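Local coordinates for protein putative oxygenase (Streptomyces viridochromogenes Tue57, PDB 4XAA) that is probably an iron- and 2-oxoglutarate-dependent dioxygenase taking part in the oxidative cyclizations of orthosomycin biosynthesis, at residues 122-127 with 154-159; 131-136 with 191-196; 146-151 with 177-182. One frame throughout, in Å; residues are numbered along the deposited sequence.

Contact 1 (122-127 with 154-159); sequences VPWHRD and EAVPGS. With NI (nickel (II) ion), chain B.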
ATOM      1  N   VAL A 122      10.932  -3.761   2.787  1.00 44.85           N
ATOM      2  CA  VAL A 122      10.857  -2.311   2.711  1.00 47.39           C
ATOM      3  C   VAL A 122      11.189  -1.754   4.085  1.00 47.58           C
ATOM      4  O   VAL A 122      10.416  -1.940   5.007  1.00 51.01           O
ATOM      5  CB  VAL A 122       9.463  -1.824   2.284  1.00 47.69           C
ATOM      6  CG1 VAL A 122       9.434  -0.300   2.186  1.00 48.11           C
ATOM      7  CG2 VAL A 122       9.062  -2.462   0.960  1.00 48.91           C
ATOM      8  N   PRO A 123      12.333  -1.059   4.220  1.00 50.51           N
ATOM      9  CA  PRO A 123      12.775  -0.491   5.506  1.00 45.97           C
ATOM     10  C   PRO A 123      11.675   0.294   6.204  1.00 43.33           C
ATOM     11  O   PRO A 123      10.832   0.895   5.535  1.00 42.10           O
ATOM     12  CB  PRO A 123      13.921   0.452   5.113  1.00 48.71           C
ATOM     13  CG  PRO A 123      14.327   0.057   3.729  1.00 47.12           C
ATOM     14  CD  PRO A 123      13.152  -0.593   3.082  1.00 51.61           C
ATOM     15  N   TRP A 124      11.672   0.275   7.529  1.00 43.30           N
ATOM     16  CA  TRP A 124      10.700   1.046   8.288  1.00 42.92           C
ATOM     17  C   TRP A 124      10.792   2.517   7.931  1.00 42.44           C
ATOM     18  O   TRP A 124      11.869   3.027   7.666  1.00 46.02           O
ATOM     19  CB  TRP A 124      10.913   0.849   9.781  1.00 41.85           C
ATOM     20  CG  TRP A 124      10.632  -0.545  10.189  1.00 48.56           C
ATOM     21  CD1 TRP A 124      11.520  -1.582  10.255  1.00 49.65           C
ATOM     22  CD2 TRP A 124       9.361  -1.079  10.566  1.00 47.41           C
ATOM     23  NE1 TRP A 124      10.878  -2.725  10.665  1.00 52.92           N
ATOM     24  CE2 TRP A 124       9.551  -2.443  10.859  1.00 52.54           C
ATOM     25  CE3 TRP A 124       8.086  -0.533  10.700  1.00 47.21           C
ATOM     26  CZ2 TRP A 124       8.511  -3.264  11.276  1.00 51.50           C
ATOM     27  CZ3 TRP A 124       7.053  -1.350  11.108  1.00 46.42           C
ATOM     28  CH2 TRP A 124       7.269  -2.700  11.387  1.00 47.86           C
ATOM     29  N   HIS A 125       9.653   3.190   7.920  1.00 43.95           N
ATOM     30  CA  HIS A 125       9.598   4.600   7.570  1.00 40.39           C
ATOM     31  C   HIS A 125       8.242   5.182   7.911  1.00 39.04           C
ATOM     32  O   HIS A 125       7.316   4.455   8.281  1.00 41.07           O
ATOM     33  CB  HIS A 125       9.884   4.804   6.082  1.00 36.02           C
ATOM     34  CG  HIS A 125       8.844   4.221   5.178  1.00 42.62           C
ATOM     35  ND1 HIS A 125       8.879   2.911   4.749  1.00 40.20           N
ATOM     36  CD2 HIS A 125       7.748   4.774   4.605  1.00 35.55           C
ATOM     37  CE1 HIS A 125       7.853   2.686   3.948  1.00 36.22           C
ATOM     38  NE2 HIS A 125       7.157   3.800   3.842  1.00 35.13           N
ATOM     39  N   ARG A 126       8.154   6.502   7.807  1.00 35.05           N
ATOM     40  CA  ARG A 126       6.903   7.225   7.839  1.00 34.91           C
ATOM     41  C   ARG A 126       6.778   7.778   6.449  1.00 38.97           C
ATOM     42  O   ARG A 126       7.767   8.268   5.905  1.00 41.85           O
ATOM     43  CB  ARG A 126       6.901   8.336   8.896  1.00 35.47           C
ATOM     44  CG  ARG A 126       7.338   7.846  10.281  1.00 37.13           C
ATOM     45  CD  ARG A 126       7.410   8.958  11.304  1.00 33.41           C
ATOM     46  NE  ARG A 126       6.124   9.150  11.952  1.00 41.45           N
ATOM     47  CZ  ARG A 126       5.878  10.096  12.849  1.00 43.02           C
ATOM     48  NH1 ARG A 126       6.839  10.947  13.185  1.00 39.71           N
ATOM     49  NH2 ARG A 126       4.667  10.192  13.404  1.00 42.03           N
ATOM     50  N   ASP A 127       5.593   7.675   5.853  1.00 35.73           N
ATOM     51  CA  ASP A 127       5.379   8.186   4.507  1.00 38.81           C
ATOM     52  C   ASP A 127       5.517   9.715   4.450  1.00 39.88           C
ATOM     53  O   ASP A 127       6.255  10.239   3.627  1.00 42.28           O
ATOM     54  CB  ASP A 127       4.010   7.746   3.990  1.00 39.26           C
ATOM     55  CG  ASP A 127       3.973   6.280   3.639  1.00 39.16           C
ATOM     56  OD1 ASP A 127       5.041   5.716   3.330  1.00 39.63           O
ATOM     57  OD2 ASP A 127       2.881   5.683   3.668  1.00 41.46           O
ATOM     58  N   GLU A 154       3.680  -4.309   7.834  1.00 41.92           N
ATOM     59  CA  GLU A 154       3.813  -4.354   9.274  1.00 44.16           C
ATOM     60  C   GLU A 154       3.773  -2.937   9.789  1.00 39.44           C
ATOM     61  O   GLU A 154       4.127  -2.012   9.083  1.00 41.64           O
ATOM     62  CB  GLU A 154       5.094  -5.068   9.670  1.00 42.19           C
ATOM     63  CG  GLU A 154       5.179  -6.462   9.069  1.00 50.88           C
ATOM     64  CD  GLU A 154       6.366  -7.261   9.569  1.00 62.55           C
ATOM     65  OE1 GLU A 154       6.882  -6.945  10.664  1.00 67.25           O
ATOM     66  OE2 GLU A 154       6.786  -8.200   8.859  1.00 66.34           O
ATOM     67  N   ALA A 155       3.324  -2.744  11.011  1.00 39.70           N
ATOM     68  CA  ALA A 155       3.199  -1.380  11.496  1.00 41.92           C
ATOM     69  C   ALA A 155       3.393  -1.314  12.996  1.00 41.73           C
ATOM     70  O   ALA A 155       3.291  -2.326  13.690  1.00 44.62           O
ATOM     71  CB  ALA A 155       1.824  -0.799  11.104  1.00 39.21           C
ATOM     72  N   VAL A 156       3.663  -0.116  13.498  1.00 38.08           N
ATOM     73  CA  VAL A 156       3.672   0.112  14.930  1.00 38.56           C
ATOM     74  C   VAL A 156       2.438   0.918  15.282  1.00 40.38           C
ATOM     75  O   VAL A 156       2.347   2.087  14.914  1.00 39.90           O
ATOM     76  CB  VAL A 156       4.941   0.867  15.406  1.00 41.48           C
ATOM     77  CG1 VAL A 156       4.953   0.956  16.929  1.00 36.63           C
ATOM     78  CG2 VAL A 156       6.208   0.207  14.869  1.00 34.72           C
ATOM     79  N   PRO A 157       1.479   0.295  15.996  1.00 39.14           N
ATOM     80  CA  PRO A 157       0.194   0.914  16.347  1.00 38.56           C
ATOM     81  C   PRO A 157       0.376   2.201  17.118  1.00 38.94           C
ATOM     82  O   PRO A 157       1.164   2.227  18.049  1.00 39.35           O
ATOM     83  CB  PRO A 157      -0.481  -0.137  17.236  1.00 38.92           C
ATOM     84  CG  PRO A 157       0.190  -1.413  16.901  1.00 39.52           C
ATOM     85  CD  PRO A 157       1.606  -1.054  16.562  1.00 40.34           C
ATOM     86  N   GLY A 158      -0.349   3.246  16.746  1.00 40.75           N
ATOM     87  CA  GLY A 158      -0.252   4.511  17.447  1.00 37.51           C
ATOM     88  C   GLY A 158       0.879   5.417  16.982  1.00 34.90           C
ATOM     89  O   GLY A 158       0.967   6.560  17.412  1.00 37.01           O
ATOM     90  N   SER A 159       1.735   4.937  16.088  1.00 38.02           N
ATOM     91  CA  SER A 159       2.955   5.693  15.785  1.00 37.44           C
ATOM     92  C   SER A 159       2.672   6.929  14.912  1.00 40.49           C
ATOM     93  O   SER A 159       3.365   7.930  15.004  1.00 41.30           O
ATOM     94  CB  SER A 159       4.000   4.790  15.135  1.00 36.11           C
ATOM     95  OG  SER A 159       3.510   4.147  13.975  1.00 37.68           O
TER
HETATM   96 NI    NI B 301       5.104   3.449   2.983  1.00 58.16          NI
HETATM   97  O   HOH W   1       3.027   3.396   2.195  1.00 37.10           O
HETATM   98  O   HOH W   2       5.450   1.195   1.823  1.00 41.74           O
HETATM   99  O   HOH W   3       5.630   3.220   0.696  1.00 46.79           O
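Trp124 carries its CG anti to the carbonyl carbon (chi1 -66°), and chi2 near a right angle swings the six-membered ring across to 154-159. There CH2 lies 3.6 Å from Glu154 CB, while CZ3 approaches the Ala155 CA in the plane of the ring, at its edge. Glu154 has the same first torsion and an extended chain; the two side chains cross at about a right angle, with indole and carboxylate planes 79° apart. Val156 completes the patch, its CG2 reaching Trp124 CZ3 at 4.2 Å. The CA atoms of Trp124 and Ala155 remain 8.5 Å apart, too far for direct strand pairing: strand 196-198 runs between 122-125 and 153-155, and the indole bridges it.

Arg126 bends at chi3 and sets NH2 3.1 Å from Ser159 O; the hydrogen bonds that hold the guanidinium go to the carbonyls of Arg193, Leu162 and Pro163. Val156 O accepts from both N and OG of Ser159, tying together the ends of a type II turn.

His125 takes the crowded first torsion, CG between backbone N and carbonyl carbon. Its ND1 donates in the ring plane to Pro123 O, 2.9 Å away and almost straight at 177°, which fixes the ring's rotation and leaves NE2 to bind nickel at 2.2 Å. Asp127 OD1 binds the same ion at 2.3 Å. The other carboxylate oxygen, OD2, receives a hydrogen bond from a nickel-bound water. With His196 these residues form the HxD...H facial triad of the double-stranded beta helix, where related oxygenases hold iron.

Contact 2 (131-136 with 191-196); sequences VGPRTV and DVRLVH. With NI (nickel (II) ion), chain B.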
ATOM      1  N   VAL A 131       2.168  16.699   7.549  1.00 45.45           N
ATOM      2  CA  VAL A 131       0.732  16.860   7.736  1.00 42.41           C
ATOM      3  C   VAL A 131       0.336  16.281   9.080  1.00 43.98           C
ATOM      4  O   VAL A 131       0.990  15.373   9.586  1.00 45.81           O
ATOM      5  CB  VAL A 131      -0.085  16.172   6.624  1.00 41.03           C
ATOM      6  CG1 VAL A 131       0.026  16.935   5.314  1.00 36.42           C
ATOM      7  CG2 VAL A 131       0.356  14.708   6.458  1.00 43.91           C
ATOM      8  N   GLY A 132      -0.740  16.809   9.649  1.00 43.29           N
ATOM      9  CA  GLY A 132      -1.261  16.310  10.900  1.00 39.75           C
ATOM     10  C   GLY A 132      -1.789  14.898  10.753  1.00 45.06           C
ATOM     11  O   GLY A 132      -1.945  14.400   9.638  1.00 44.53           O
ATOM     12  N   PRO A 133      -2.052  14.230  11.886  1.00 43.31           N
ATOM     13  CA  PRO A 133      -2.614  12.880  11.822  1.00 40.38           C
ATOM     14  C   PRO A 133      -4.003  12.925  11.221  1.00 43.80           C
ATOM     15  O   PRO A 133      -4.659  13.970  11.285  1.00 45.11           O
ATOM     16  CB  PRO A 133      -2.660  12.433  13.286  1.00 36.12           C
ATOM     17  CG  PRO A 133      -1.777  13.369  14.021  1.00 39.73           C
ATOM     18  CD  PRO A 133      -1.805  14.663  13.271  1.00 41.46           C
ATOM     19  N   ARG A 134      -4.427  11.810  10.636  1.00 42.65           N
ATOM     20  CA  ARG A 134      -5.757  11.693  10.043  1.00 45.38           C
ATOM     21  C   ARG A 134      -6.034  12.783   9.015  1.00 42.76           C
ATOM     22  O   ARG A 134      -7.123  13.344   8.979  1.00 43.89           O
ATOM     23  CB  ARG A 134      -6.838  11.725  11.127  1.00 40.26           C
ATOM     24  CG  ARG A 134      -7.918  10.726  10.849  1.00 42.72           C
ATOM     25  CD  ARG A 134      -9.176  10.994  11.637  1.00 48.00           C
ATOM     26  NE  ARG A 134     -10.229  10.080  11.209  1.00 47.82           N
ATOM     27  CZ  ARG A 134     -11.409   9.970  11.800  1.00 46.12           C
ATOM     28  NH1 ARG A 134     -11.686  10.720  12.855  1.00 50.82           N
ATOM     29  NH2 ARG A 134     -12.313   9.119  11.324  1.00 42.44           N
ATOM     30  N   THR A 135      -5.041  13.063   8.182  1.00 43.02           N
ATOM     31  CA  THR A 135      -5.131  14.126   7.188  1.00 46.99           C
ATOM     32  C   THR A 135      -4.857  13.580   5.787  1.00 46.30           C
ATOM     33  O   THR A 135      -5.491  13.994   4.813  1.00 43.19           O
ATOM     34  CB  THR A 135      -4.147  15.266   7.525  1.00 43.94           C
ATOM     35  OG1 THR A 135      -4.587  15.919   8.721  1.00 51.08           O
ATOM     36  CG2 THR A 135      -4.083  16.280   6.422  1.00 42.48           C
ATOM     37  N   VAL A 136      -3.922  12.633   5.698  1.00 40.51           N
ATOM     38  CA  VAL A 136      -3.551  12.020   4.426  1.00 41.44           C
ATOM     39  C   VAL A 136      -3.426  10.521   4.664  1.00 40.46           C
ATOM     40  O   VAL A 136      -2.761  10.107   5.598  1.00 39.38           O
ATOM     41  CB  VAL A 136      -2.207  12.611   3.856  1.00 36.72           C
ATOM     42  CG1 VAL A 136      -1.992  12.216   2.412  1.00 36.59           C
ATOM     43  CG2 VAL A 136      -2.192  14.114   3.960  1.00 35.10           C
ATOM     44  N   ASP A 191      -2.487   5.726   7.903  1.00 37.01           N
ATOM     45  CA  ASP A 191      -2.116   7.124   7.998  1.00 40.42           C
ATOM     46  C   ASP A 191      -0.686   7.291   7.454  1.00 39.96           C
ATOM     47  O   ASP A 191       0.152   6.422   7.659  1.00 40.42           O
ATOM     48  CB  ASP A 191      -2.246   7.580   9.452  1.00 34.62           C
ATOM     49  CG  ASP A 191      -2.201   9.076   9.602  1.00 39.39           C
ATOM     50  OD1 ASP A 191      -1.219   9.676   9.107  1.00 39.58           O
ATOM     51  OD2 ASP A 191      -3.141   9.648  10.211  1.00 39.45           O
ATOM     52  N   VAL A 192      -0.407   8.372   6.739  1.00 38.37           N
ATOM     53  CA  VAL A 192       0.929   8.528   6.164  1.00 39.47           C
ATOM     54  C   VAL A 192       1.984   8.743   7.240  1.00 41.32           C
ATOM     55  O   VAL A 192       3.168   8.609   6.970  1.00 42.69           O
ATOM     56  CB  VAL A 192       1.010   9.703   5.171  1.00 39.35           C
ATOM     57  CG1 VAL A 192       0.274   9.376   3.880  1.00 35.66           C
ATOM     58  CG2 VAL A 192       0.480  10.960   5.807  1.00 39.21           C
ATOM     59  N   ARG A 193       1.555   9.078   8.456  1.00 39.72           N
ATOM     60  CA  ARG A 193       2.481   9.341   9.547  1.00 34.51           C
ATOM     61  C   ARG A 193       2.864   8.059  10.257  1.00 40.65           C
ATOM     62  O   ARG A 193       3.659   8.060  11.194  1.00 38.95           O
ATOM     63  CB  ARG A 193       1.869  10.315  10.556  1.00 41.54           C
ATOM     64  CG  ARG A 193       1.520  11.685  10.017  1.00 36.85           C
ATOM     65  CD  ARG A 193       0.942  12.570  11.105  1.00 36.68           C
ATOM     66  NE  ARG A 193       1.854  12.747  12.233  1.00 40.74           N
ATOM     67  CZ  ARG A 193       2.810  13.675  12.281  1.00 44.21           C
ATOM     68  NH1 ARG A 193       2.984  14.506  11.261  1.00 41.30           N
ATOM     69  NH2 ARG A 193       3.603  13.767  13.342  1.00 44.85           N
ATOM     70  N   LEU A 194       2.275   6.956   9.819  1.00 43.74           N
ATOM     71  CA  LEU A 194       2.455   5.697  10.517  1.00 41.56           C
ATOM     72  C   LEU A 194       3.848   5.109  10.271  1.00 38.22           C
ATOM     73  O   LEU A 194       4.343   5.094   9.144  1.00 36.13           O
ATOM     74  CB  LEU A 194       1.368   4.708  10.092  1.00 35.75           C
ATOM     75  CG  LEU A 194       1.448   3.297  10.669  1.00 38.07           C
ATOM     76  CD1 LEU A 194       0.913   3.254  12.095  1.00 35.07           C
ATOM     77  CD2 LEU A 194       0.688   2.335   9.763  1.00 39.04           C
ATOM     78  N   VAL A 195       4.476   4.623  11.338  1.00 40.12           N
ATOM     79  CA  VAL A 195       5.732   3.884  11.214  1.00 39.76           C
ATOM     80  C   VAL A 195       5.405   2.477  10.733  1.00 38.77           C
ATOM     81  O   VAL A 195       4.645   1.760  11.369  1.00 35.50           O
ATOM     82  CB  VAL A 195       6.494   3.837  12.527  1.00 34.23           C
ATOM     83  CG1 VAL A 195       7.747   2.997  12.371  1.00 43.17           C
ATOM     84  CG2 VAL A 195       6.823   5.230  12.969  1.00 34.85           C
ATOM     85  N   HIS A 196       5.953   2.110   9.582  1.00 41.82           N
ATOM     86  CA  HIS A 196       5.544   0.890   8.905  1.00 40.81           C
ATOM     87  C   HIS A 196       6.620   0.438   7.934  1.00 44.39           C
ATOM     88  O   HIS A 196       7.471   1.224   7.522  1.00 40.07           O
ATOM     89  CB  HIS A 196       4.216   1.096   8.169  1.00 36.91           C
ATOM     90  CG  HIS A 196       4.298   2.064   7.029  1.00 41.07           C
ATOM     91  ND1 HIS A 196       4.283   3.432   7.207  1.00 39.24           N
ATOM     92  CD2 HIS A 196       4.398   1.862   5.692  1.00 36.54           C
ATOM     93  CE1 HIS A 196       4.378   4.030   6.034  1.00 35.60           C
ATOM     94  NE2 HIS A 196       4.448   3.099   5.098  1.00 39.75           N
TER
HETATM   95 NI    NI B 301       5.104   3.449   2.983  1.00 58.16          NI
HETATM   96  O   HOH W   4      -2.212  12.089   8.360  1.00 40.77           O
HETATM   97  O   HOH W   1       3.027   3.396   2.195  1.00 37.10           O
HETATM   98  O   HOH W   2       5.450   1.195   1.823  1.00 41.74           O
HETATM   99  O   HOH W   3       5.630   3.220   0.696  1.00 46.79           O
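Val192 packs its CG2 branch against two valines of 131-136, lying 3.8 Å from Val131 CG2, whose side chain it crosses at about a right angle, and 3.7 Å from Val136 CB. Beside this apolar patch the backbone joins: Val192 N donates to Val136 O at 3.1 Å, in the carbonyl plane.

Asp191, with CG anti to the backbone N (chi1 -166°), divides its carboxylate between the segments. OD2 uses its syn lone pair to accept from Arg134 N at 2.6 Å, nearly straight at 163°. OD1 turns its anti lone pair to Arg193 N, closing an Asx turn at the start of the type I turn 191-194. A water that accepts from Thr135 N lies 2.7 Å from both OD1 and Gly132 O.

Arg193 bends at chi3 and slides CD alongside the Gly132-Pro133 link. Its NH1 donates to Val131 O at 2.7 Å from above the carbonyl plane, with a bent N-H...O angle of 140°, and NH2 forms a salt bridge with Asp164. Further along, His196 ND1 donates to Leu194 O, orienting NE2 toward nickel.

The contact thus joins the loop before strand 136-142 to the one between strands 186-191 and 196-198. Helix 8-18 lies against Arg134 and Asp191, strand 207-215 against Val136 and Val192, and strand 153-155 against Leu194 and His196.

Contact 3 (146-151 with 177-182); sequences AGPHNG and VVPVPV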
ATOM      1  N   ALA A 146      -1.989 -11.939   1.527  1.00 44.63           N
ATOM      2  CA  ALA A 146      -0.691 -11.635   2.099  1.00 45.58           C
ATOM      3  C   ALA A 146      -0.693 -11.797   3.614  1.00 47.60           C
ATOM      4  O   ALA A 146      -1.646 -11.421   4.289  1.00 49.62           O
ATOM      5  CB  ALA A 146      -0.270 -10.227   1.713  1.00 54.01           C
ATOM      6  N   GLY A 147       0.390 -12.360   4.139  1.00 52.40           N
ATOM      7  CA  GLY A 147       0.535 -12.571   5.567  1.00 56.08           C
ATOM      8  C   GLY A 147       1.983 -12.371   5.973  1.00 58.35           C
ATOM      9  O   GLY A 147       2.790 -11.964   5.149  1.00 57.93           O
ATOM     10  N   PRO A 148       2.318 -12.678   7.237  1.00 60.14           N
ATOM     11  CA  PRO A 148       3.628 -12.404   7.836  1.00 62.47           C
ATOM     12  C   PRO A 148       4.825 -12.831   6.979  1.00 66.40           C
ATOM     13  O   PRO A 148       5.640 -11.973   6.618  1.00 68.97           O
ATOM     14  CB  PRO A 148       3.583 -13.207   9.138  1.00 64.37           C
ATOM     15  CG  PRO A 148       2.150 -13.288   9.479  1.00 60.60           C
ATOM     16  CD  PRO A 148       1.443 -13.418   8.164  1.00 64.07           C
ATOM     17  N   HIS A 149       4.934 -14.115   6.646  1.00 64.38           N
ATOM     18  CA  HIS A 149       6.112 -14.593   5.927  1.00 69.46           C
ATOM     19  C   HIS A 149       5.939 -14.502   4.411  1.00 69.06           C
ATOM     20  O   HIS A 149       6.624 -15.195   3.650  1.00 67.07           O
ATOM     21  N   ASN A 150       5.035 -13.620   3.991  1.00 65.20           N
ATOM     22  CA  ASN A 150       4.726 -13.383   2.585  1.00 60.60           C
ATOM     23  C   ASN A 150       5.224 -11.997   2.173  1.00 58.67           C
ATOM     24  O   ASN A 150       5.361 -11.694   0.985  1.00 52.92           O
ATOM     25  CB  ASN A 150       3.208 -13.514   2.351  1.00 60.90           C
ATOM     26  CG  ASN A 150       2.844 -13.675   0.882  1.00 68.68           C
ATOM     27  OD1 ASN A 150       2.434 -12.719   0.212  1.00 66.50           O
ATOM     28  ND2 ASN A 150       2.985 -14.897   0.375  1.00 76.24           N
ATOM     29  N   GLY A 151       5.485 -11.158   3.174  1.00 56.17           N
ATOM     30  CA  GLY A 151       5.915  -9.789   2.954  1.00 51.78           C
ATOM     31  C   GLY A 151       4.836  -8.733   3.153  1.00 54.20           C
ATOM     32  O   GLY A 151       4.961  -7.614   2.657  1.00 54.62           O
ATOM     33  N   VAL A 177       5.052  -4.293  17.080  1.00 47.00           N
ATOM     34  CA  VAL A 177       5.015  -4.399  15.640  1.00 42.58           C
ATOM     35  C   VAL A 177       3.994  -5.446  15.307  1.00 50.54           C
ATOM     36  O   VAL A 177       4.110  -6.577  15.768  1.00 51.05           O
ATOM     37  CB  VAL A 177       6.368  -4.808  15.065  1.00 49.79           C
ATOM     38  CG1 VAL A 177       6.235  -5.139  13.581  1.00 44.78           C
ATOM     39  CG2 VAL A 177       7.409  -3.722  15.330  1.00 45.16           C
ATOM     40  N   VAL A 178       2.987  -5.062  14.526  1.00 51.43           N
ATOM     41  CA  VAL A 178       1.882  -5.945  14.215  1.00 45.30           C
ATOM     42  C   VAL A 178       1.694  -6.069  12.708  1.00 45.31           C
ATOM     43  O   VAL A 178       1.572  -5.072  12.008  1.00 47.62           O
ATOM     44  CB  VAL A 178       0.581  -5.449  14.876  1.00 53.16           C
ATOM     45  CG1 VAL A 178       0.664  -5.590  16.391  1.00 51.22           C
ATOM     46  CG2 VAL A 178       0.323  -4.015  14.525  1.00 49.52           C
ATOM     47  N   PRO A 179       1.686  -7.305  12.197  1.00 45.22           N
ATOM     48  CA  PRO A 179       1.498  -7.515  10.762  1.00 44.46           C
ATOM     49  C   PRO A 179       0.063  -7.200  10.342  1.00 46.84           C
ATOM     50  O   PRO A 179      -0.798  -7.020  11.192  1.00 51.71           O
ATOM     51  CB  PRO A 179       1.826  -9.002  10.575  1.00 45.90           C
ATOM     52  CG  PRO A 179       1.548  -9.620  11.895  1.00 49.56           C
ATOM     53  CD  PRO A 179       1.854  -8.571  12.931  1.00 48.37           C
ATOM     54  N   VAL A 180      -0.187  -7.097   9.045  1.00 46.96           N
ATOM     55  CA  VAL A 180      -1.542  -6.885   8.572  1.00 43.13           C
ATOM     56  C   VAL A 180      -1.843  -7.912   7.497  1.00 46.40           C
ATOM     57  O   VAL A 180      -1.602  -7.672   6.317  1.00 49.20           O
ATOM     58  CB  VAL A 180      -1.762  -5.456   8.023  1.00 43.38           C
ATOM     59  CG1 VAL A 180      -3.199  -5.286   7.556  1.00 45.11           C
ATOM     60  CG2 VAL A 180      -1.461  -4.426   9.095  1.00 42.57           C
ATOM     61  N   PRO A 181      -2.346  -9.084   7.916  1.00 47.89           N
ATOM     62  CA  PRO A 181      -2.857 -10.109   6.999  1.00 48.19           C
ATOM     63  C   PRO A 181      -4.027  -9.573   6.178  1.00 44.56           C
ATOM     64  O   PRO A 181      -4.874  -8.840   6.704  1.00 42.53           O
ATOM     65  CB  PRO A 181      -3.318 -11.233   7.940  1.00 44.70           C
ATOM     66  CG  PRO A 181      -2.603 -10.988   9.211  1.00 45.49           C
ATOM     67  CD  PRO A 181      -2.438  -9.511   9.323  1.00 45.65           C
ATOM     68  N   VAL A 182      -4.067  -9.934   4.900  1.00 44.57           N
ATOM     69  CA  VAL A 182      -5.139  -9.501   4.012  1.00 43.26           C
ATOM     70  C   VAL A 182      -5.539 -10.619   3.059  1.00 41.11           C
ATOM     71  O   VAL A 182      -4.735 -11.478   2.718  1.00 42.35           O
ATOM     72  CB  VAL A 182      -4.728  -8.254   3.175  1.00 42.37           C
ATOM     73  CG1 VAL A 182      -4.298  -7.093   4.082  1.00 39.86           C
ATOM     74  CG2 VAL A 182      -3.613  -8.606   2.203  1.00 43.48           C
TER
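Ala146 and Val182 face each other as a hydrogen-bonded antiparallel pair, their side chains on the same side of the bridge: Ala146 CB meets the CG2 branch of Val182 at 3.7 Å. In Val182, CG1 is anti to the carbonyl carbon (chi1 -57°), which leaves CG2 in the crowded position between backbone N and carbonyl carbon. Two backbone bonds set the spacing. Val182 N donates to Ala146 O at 2.9 Å in the carbonyl plane; Ala146 N returns a bond to Val182 O at 3.0 Å, coming from above that carbonyl's plane. Ala146 O is approached by a second donor, the Pro181 CA, in a C-H...O contact of 3.2 Å.

Beyond the bridge the prolines meet more loosely. Pro148 and Pro179 bring their rings tip to tip, CG to CG at 4.4 Å, and Gly147 passes Pro181 with only backbone on its own side. The touching parts run 161° apart, close to antiparallel. Pro148 then starts a short 3-10 segment, with Asn150 N bonded to Gly147 O.

This isolated antiparallel beta bridge joins the loop after strand 136-142 to the residues that follow strand 178-179, at the outer edge of the four-stranded sheet of the double-stranded beta helix, the fold of cupin-type oxygenases.

From the N terminus, segment 122-127 first meets 154-159, so contact 1 closes a loop of 26 residues. Contact 2 starts inside that loop, at 131-136, and ends beyond it at 191-196, so the two cross; it joins the loops next to strands 136-142 and 186-191 of the large sheet. Contact 3 also crosses contact 1 but is nested within the loop closed by contact 2. Contacts 1 and 2 share the nickel ion and its three waters, and Ser159 OG is probably hydrogen-bonded to Val195 N (2.8 Å). Contacts 1 and 3 meet on neighbouring strands 153-155 and 178-179 of the four-stranded sheet. Contacts 2 and 3 do not touch.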